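Local coordinates for protein probable 2-phosphosulfolactate phosphatase (Clostridium acetobutylicum, PDB 1VR0) that catalyses the magnesium-dependent hydrolysis of (2R)-O-phospho-3-sulfolactate to (2R)-3-sulfolactate and phosphate, at residues S134-V146 with C170-M182. Numbering follows the deposited sequence.
Sequences SVLNGEAVAEKIV and CSGYIINCVMDRM
Ala142 is the small knob on which helix 138-146 settles against helix 170-181: its methyl drops into a hole made by Ile174, Cys177, Val178 and Arg181, with CB 3.5 Å from Cys177 CB. Gly138, one turn earlier, brings its bare CA to 3.9 Å from Ile174 CG1 and lies obliquely to the Tyr173 ring. With two such small residues at the crossing, the axes come within 8.2 Å at an angle of -54°. Tyr173 turns a ring edge, at CE2, to the carbonyl O of Val135, while Glu139 CG passes beside the Tyr173 OH; the carboxylate of Glu139 stands nearly perpendicular to that ring. On the side facing the mixed sheet, Ile145 CD1 reaches across to Val178 CG2 (3.9 Å), above Ile15 and Val35 of the strands beneath. In the turn ahead of helix 138-146, Val135 CG2 lies 3.7 Å from Cys170 SG.

The opposite rim is ionic. Arg181, its chain bent at chi3, lays one guanidinium face toward Glu139 O and Glu143 N and divides its ends between two acids. NH2 is modelled 2.4 Å from Glu139 OE1, a salt bridge whose length is doubtfully short, with the carboxylate tilted 56° from the guanidinium plane, and NH1 makes another to Glu143 OE1 (3.0 Å). Glu143 reaches it with CG anti to the backbone N (chi1 178°), whereas Glu139 folds back at chi2. A weak bond from NE to Cys177 O also ties the guanidinium to its own helix. The two helices thus pack through a mostly apolar seam beside the sheet, edged by a charge network in which one arginine probably offsets two glutamates a turn apart.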
loop_
_atom_site.group_PDB
_atom_site.type_symbol
_atom_site.label_atom_id
_atom_site.label_comp_id
_atom_site.label_asym_id
_atom_site.label_seq_id
_atom_site.Cartn_x
_atom_site.Cartn_y
_atom_site.Cartn_z
ATOM N N SER A 134 18.851 -0.685 1.281
ATOM C CA SER A 134 18.686 -1.137 2.660
ATOM C C SER A 134 18.958 0.069 3.513
ATOM O O SER A 134 19.419 1.112 3.003
ATOM C CB SER A 134 19.702 -2.241 2.967
ATOM O OG SER A 134 21.060 -1.782 2.846
ATOM N N VAL A 135 18.751 -0.067 4.814
ATOM C CA VAL A 135 19.159 1.009 5.736
ATOM C C VAL A 135 20.657 1.255 5.652
ATOM O O VAL A 135 21.124 2.396 5.718
ATOM C CB VAL A 135 18.745 0.706 7.214
ATOM C CG1 VAL A 135 19.089 1.867 8.144
ATOM C CG2 VAL A 135 17.278 0.462 7.290
ATOM N N LEU A 136 21.402 0.170 5.508
ATOM C CA LEU A 136 22.867 0.221 5.541
ATOM C C LEU A 136 23.449 1.092 4.444
ATOM O O LEU A 136 24.456 1.734 4.669
ATOM C CB LEU A 136 23.438 -1.185 5.382
ATOM C CG LEU A 136 23.019 -2.227 6.404
ATOM C CD1 LEU A 136 23.270 -3.620 5.836
ATOM C CD2 LEU A 136 23.763 -1.981 7.697
ATOM N N ASN A 137 22.839 1.087 3.255
ATOM C CA ASN A 137 23.330 1.907 2.140
ATOM C C ASN A 137 22.340 2.962 1.640
ATOM O O ASN A 137 22.444 3.435 0.508
ATOM C CB ASN A 137 23.829 1.021 0.989
ATOM C CG ASN A 137 22.716 0.324 0.245
ATOM O OD1 ASN A 137 21.593 0.264 0.715
ATOM N ND2 ASN A 137 23.028 -0.196 -0.930
ATOM N N GLY A 138 21.423 3.361 2.511
ATOM C CA GLY A 138 20.369 4.318 2.172
ATOM C C GLY A 138 20.871 5.614 1.578
ATOM O O GLY A 138 20.435 6.002 0.508
ATOM N N GLU A 139 21.819 6.261 2.243
ATOM C CA GLU A 139 22.376 7.503 1.724
ATOM C C GLU A 139 23.002 7.302 0.338
ATOM O O GLU A 139 22.782 8.102 -0.585
ATOM C CB GLU A 139 23.428 8.081 2.685
ATOM C CG GLU A 139 22.900 8.577 4.033
ATOM C CD GLU A 139 22.275 9.986 3.992
ATOM O OE1 GLU A 139 22.303 10.658 2.950
ATOM O OE2 GLU A 139 21.753 10.450 5.024
ATOM N N ALA A 140 23.790 6.251 0.191
ATOM C CA ALA A 140 24.471 6.016 -1.067
ATOM C C ALA A 140 23.459 5.731 -2.180
ATOM O O ALA A 140 23.663 6.124 -3.320
ATOM C CB ALA A 140 25.470 4.883 -0.928
ATOM N N VAL A 141 22.356 5.058 -1.840
ATOM C CA VAL A 141 21.290 4.791 -2.818
ATOM C C VAL A 141 20.658 6.103 -3.294
ATOM O O VAL A 141 20.332 6.262 -4.465
ATOM C CB VAL A 141 20.184 3.911 -2.221
ATOM C CG1 VAL A 141 19.027 3.810 -3.171
ATOM C CG2 VAL A 141 20.723 2.517 -1.864
ATOM N N ALA A 142 20.457 7.023 -2.359
ATOM C CA ALA A 142 19.845 8.281 -2.684
ATOM C C ALA A 142 20.768 9.033 -3.629
ATOM O O ALA A 142 20.332 9.626 -4.601
ATOM C CB ALA A 142 19.587 9.057 -1.439
ATOM N N GLU A 143 22.060 8.954 -3.370
ATOM C CA GLU A 143 23.020 9.600 -4.233
ATOM C C GLU A 143 23.004 9.014 -5.639
ATOM O O GLU A 143 23.048 9.762 -6.598
ATOM C CB GLU A 143 24.391 9.495 -3.624
ATOM C CG GLU A 143 25.421 10.105 -4.513
ATOM C CD GLU A 143 26.660 10.476 -3.776
ATOM O OE1 GLU A 143 26.532 11.095 -2.692
ATOM O OE2 GLU A 143 27.756 10.145 -4.277
ATOM N N LYS A 144 22.892 7.693 -5.760
ATOM C CA LYS A 144 22.803 7.035 -7.069
ATOM C C LYS A 144 21.502 7.361 -7.823
ATOM O O LYS A 144 21.490 7.581 -9.037
ATOM C CB LYS A 144 22.976 5.529 -6.912
ATOM C CG LYS A 144 23.029 4.735 -8.213
ATOM C CD LYS A 144 24.215 5.031 -9.047
ATOM C CE LYS A 144 24.133 4.265 -10.370
ATOM N NZ LYS A 144 25.254 4.651 -11.317
ATOM N N ILE A 145 20.421 7.441 -7.083
ATOM C CA ILE A 145 19.134 7.867 -7.619
ATOM C C ILE A 145 19.207 9.216 -8.298
ATOM O O ILE A 145 18.709 9.389 -9.404
ATOM C CB ILE A 145 18.077 7.885 -6.507
ATOM C CG1 ILE A 145 17.655 6.465 -6.193
ATOM C CG2 ILE A 145 16.870 8.696 -6.914
ATOM C CD1 ILE A 145 16.838 6.330 -4.869
ATOM N N VAL A 146 19.839 10.170 -7.639
ATOM C CA VAL A 146 19.982 11.520 -8.187
ATOM C C VAL A 146 20.850 11.500 -9.441
ATOM O O VAL A 146 20.497 12.101 -10.439
ATOM C CB VAL A 146 20.575 12.470 -7.132
ATOM C CG1 VAL A 146 20.923 13.837 -7.714
ATOM C CG2 VAL A 146 19.609 12.608 -5.971
ATOM N N CYS A 170 11.981 1.925 5.699
ATOM C CA CYS A 170 13.263 1.976 5.028
ATOM C C CYS A 170 13.110 2.733 3.720
ATOM O O CYS A 170 13.959 3.534 3.399
ATOM C CB CYS A 170 13.771 0.570 4.766
ATOM S SG CYS A 170 15.431 0.579 4.039
ATOM N N SER A 171 12.002 2.508 3.000
ATOM C CA SER A 171 11.686 3.326 1.817
ATOM C C SER A 171 11.643 4.797 2.153
ATOM O O SER A 171 12.182 5.621 1.445
ATOM C CB SER A 171 10.342 2.981 1.234
ATOM O OG SER A 171 10.244 1.609 0.906
ATOM N N GLY A 172 10.974 5.117 3.247
ATOM C CA GLY A 172 10.861 6.479 3.735
ATOM C C GLY A 172 12.187 7.122 4.035
ATOM O O GLY A 172 12.388 8.282 3.718
ATOM N N TYR A 173 13.080 6.370 4.661
ATOM C CA TYR A 173 14.404 6.868 4.962
ATOM C C TYR A 173 15.131 7.254 3.696
ATOM O O TYR A 173 15.779 8.320 3.633
ATOM C CB TYR A 173 15.192 5.793 5.708
ATOM C CG TYR A 173 16.657 6.033 5.815
ATOM C CD1 TYR A 173 17.157 7.224 6.328
ATOM C CD2 TYR A 173 17.563 5.033 5.458
ATOM C CE1 TYR A 173 18.523 7.407 6.467
ATOM C CE2 TYR A 173 18.914 5.214 5.594
ATOM C CZ TYR A 173 19.395 6.396 6.090
ATOM O OH TYR A 173 20.773 6.557 6.203
ATOM N N ILE A 174 15.026 6.387 2.693
ATOM C CA ILE A 174 15.736 6.588 1.445
ATOM C C ILE A 174 15.154 7.792 0.691
ATOM O O ILE A 174 15.896 8.610 0.160
ATOM C CB ILE A 174 15.726 5.295 0.633
ATOM C CG1 ILE A 174 16.600 4.260 1.367
ATOM C CG2 ILE A 174 16.228 5.520 -0.781
ATOM C CD1 ILE A 174 16.733 2.927 0.720
ATOM N N ILE A 175 13.830 7.889 0.667
ATOM C CA ILE A 175 13.151 9.005 0.042
ATOM C C ILE A 175 13.606 10.296 0.731
ATOM O O ILE A 175 13.934 11.276 0.090
ATOM C CB ILE A 175 11.633 8.818 0.137
ATOM C CG1 ILE A 175 11.217 7.680 -0.794
ATOM C CG2 ILE A 175 10.884 10.100 -0.196
ATOM C CD1 ILE A 175 9.834 7.116 -0.500
ATOM N N ASN A 176 13.688 10.261 2.051
ATOM C CA ASN A 176 14.142 11.403 2.799
ATOM C C ASN A 176 15.527 11.838 2.407
ATOM O O ASN A 176 15.801 13.011 2.349
ATOM C CB ASN A 176 14.125 11.111 4.293
ATOM C CG ASN A 176 14.076 12.373 5.109
ATOM O OD1 ASN A 176 15.070 12.832 5.630
ATOM N ND2 ASN A 176 12.915 12.974 5.151
ATOM N N CYS A 177 16.404 10.875 2.180
ATOM C CA CYS A 177 17.784 11.133 1.773
ATOM C C CYS A 177 17.860 11.724 0.376
ATOM O O CYS A 177 18.766 12.522 0.071
ATOM C CB CYS A 177 18.587 9.832 1.800
ATOM S SG CYS A 177 18.937 9.120 3.451
ATOM N N VAL A 178 16.934 11.312 -0.486
ATOM C CA VAL A 178 16.820 11.904 -1.801
ATOM C C VAL A 178 16.405 13.367 -1.655
ATOM O O VAL A 178 16.948 14.229 -2.328
ATOM C CB VAL A 178 15.828 11.152 -2.702
ATOM C CG1 VAL A 178 15.529 11.960 -3.987
ATOM C CG2 VAL A 178 16.370 9.785 -3.065
HETATM N N MSE A 179 15.463 13.625 -0.752
HETATM C CA MSE A 179 14.986 14.975 -0.508
HETATM C C MSE A 179 16.064 15.877 0.071
HETATM O O MSE A 179 16.098 17.056 -0.231
HETATM C CB MSE A 179 13.825 14.964 0.440
HETATM C CG MSE A 179 12.632 14.198 -0.089
HETATM SE SE MSE A 179 11.065 14.274 1.180
HETATM C CE MSE A 179 10.863 16.432 0.645
ATOM N N ASP A 180 16.920 15.322 0.919
ATOM C CA ASP A 180 18.065 16.062 1.419
ATOM C C ASP A 180 18.945 16.531 0.252
ATOM O O ASP A 180 19.536 17.583 0.320
ATOM C CB ASP A 180 18.910 15.218 2.385
ATOM C CG ASP A 180 18.238 14.979 3.751
ATOM O OD1 ASP A 180 17.182 15.603 4.107
ATOM O OD2 ASP A 180 18.807 14.130 4.484
ATOM N N ARG A 181 19.010 15.740 -0.813
ATOM C CA ARG A 181 19.806 16.078 -1.984
ATOM C C ARG A 181 19.064 16.826 -3.061
ATOM O O ARG A 181 19.697 17.381 -3.924
ATOM C CB ARG A 181 20.427 14.835 -2.604
ATOM C CG ARG A 181 21.451 14.242 -1.720
ATOM C CD ARG A 181 21.595 12.794 -1.944
ATOM N NE ARG A 181 21.936 12.142 -0.689
ATOM C CZ ARG A 181 23.169 11.828 -0.322
ATOM N NH1 ARG A 181 24.220 12.081 -1.108
ATOM N NH2 ARG A 181 23.354 11.240 0.843
HETATM N N MSE A 182 17.744 16.855 -3.054
HETATM C CA MSE A 182 17.053 17.797 -3.932
HETATM C C MSE A 182 15.598 18.094 -3.711
HETATM O O MSE A 182 14.863 17.264 -3.200
HETATM C CB MSE A 182 17.134 17.288 -5.331
HETATM C CG MSE A 182 16.468 15.967 -5.527
HETATM SE SE MSE A 182 16.609 15.654 -7.475
HETATM C CE MSE A 182 16.943 17.622 -8.261
#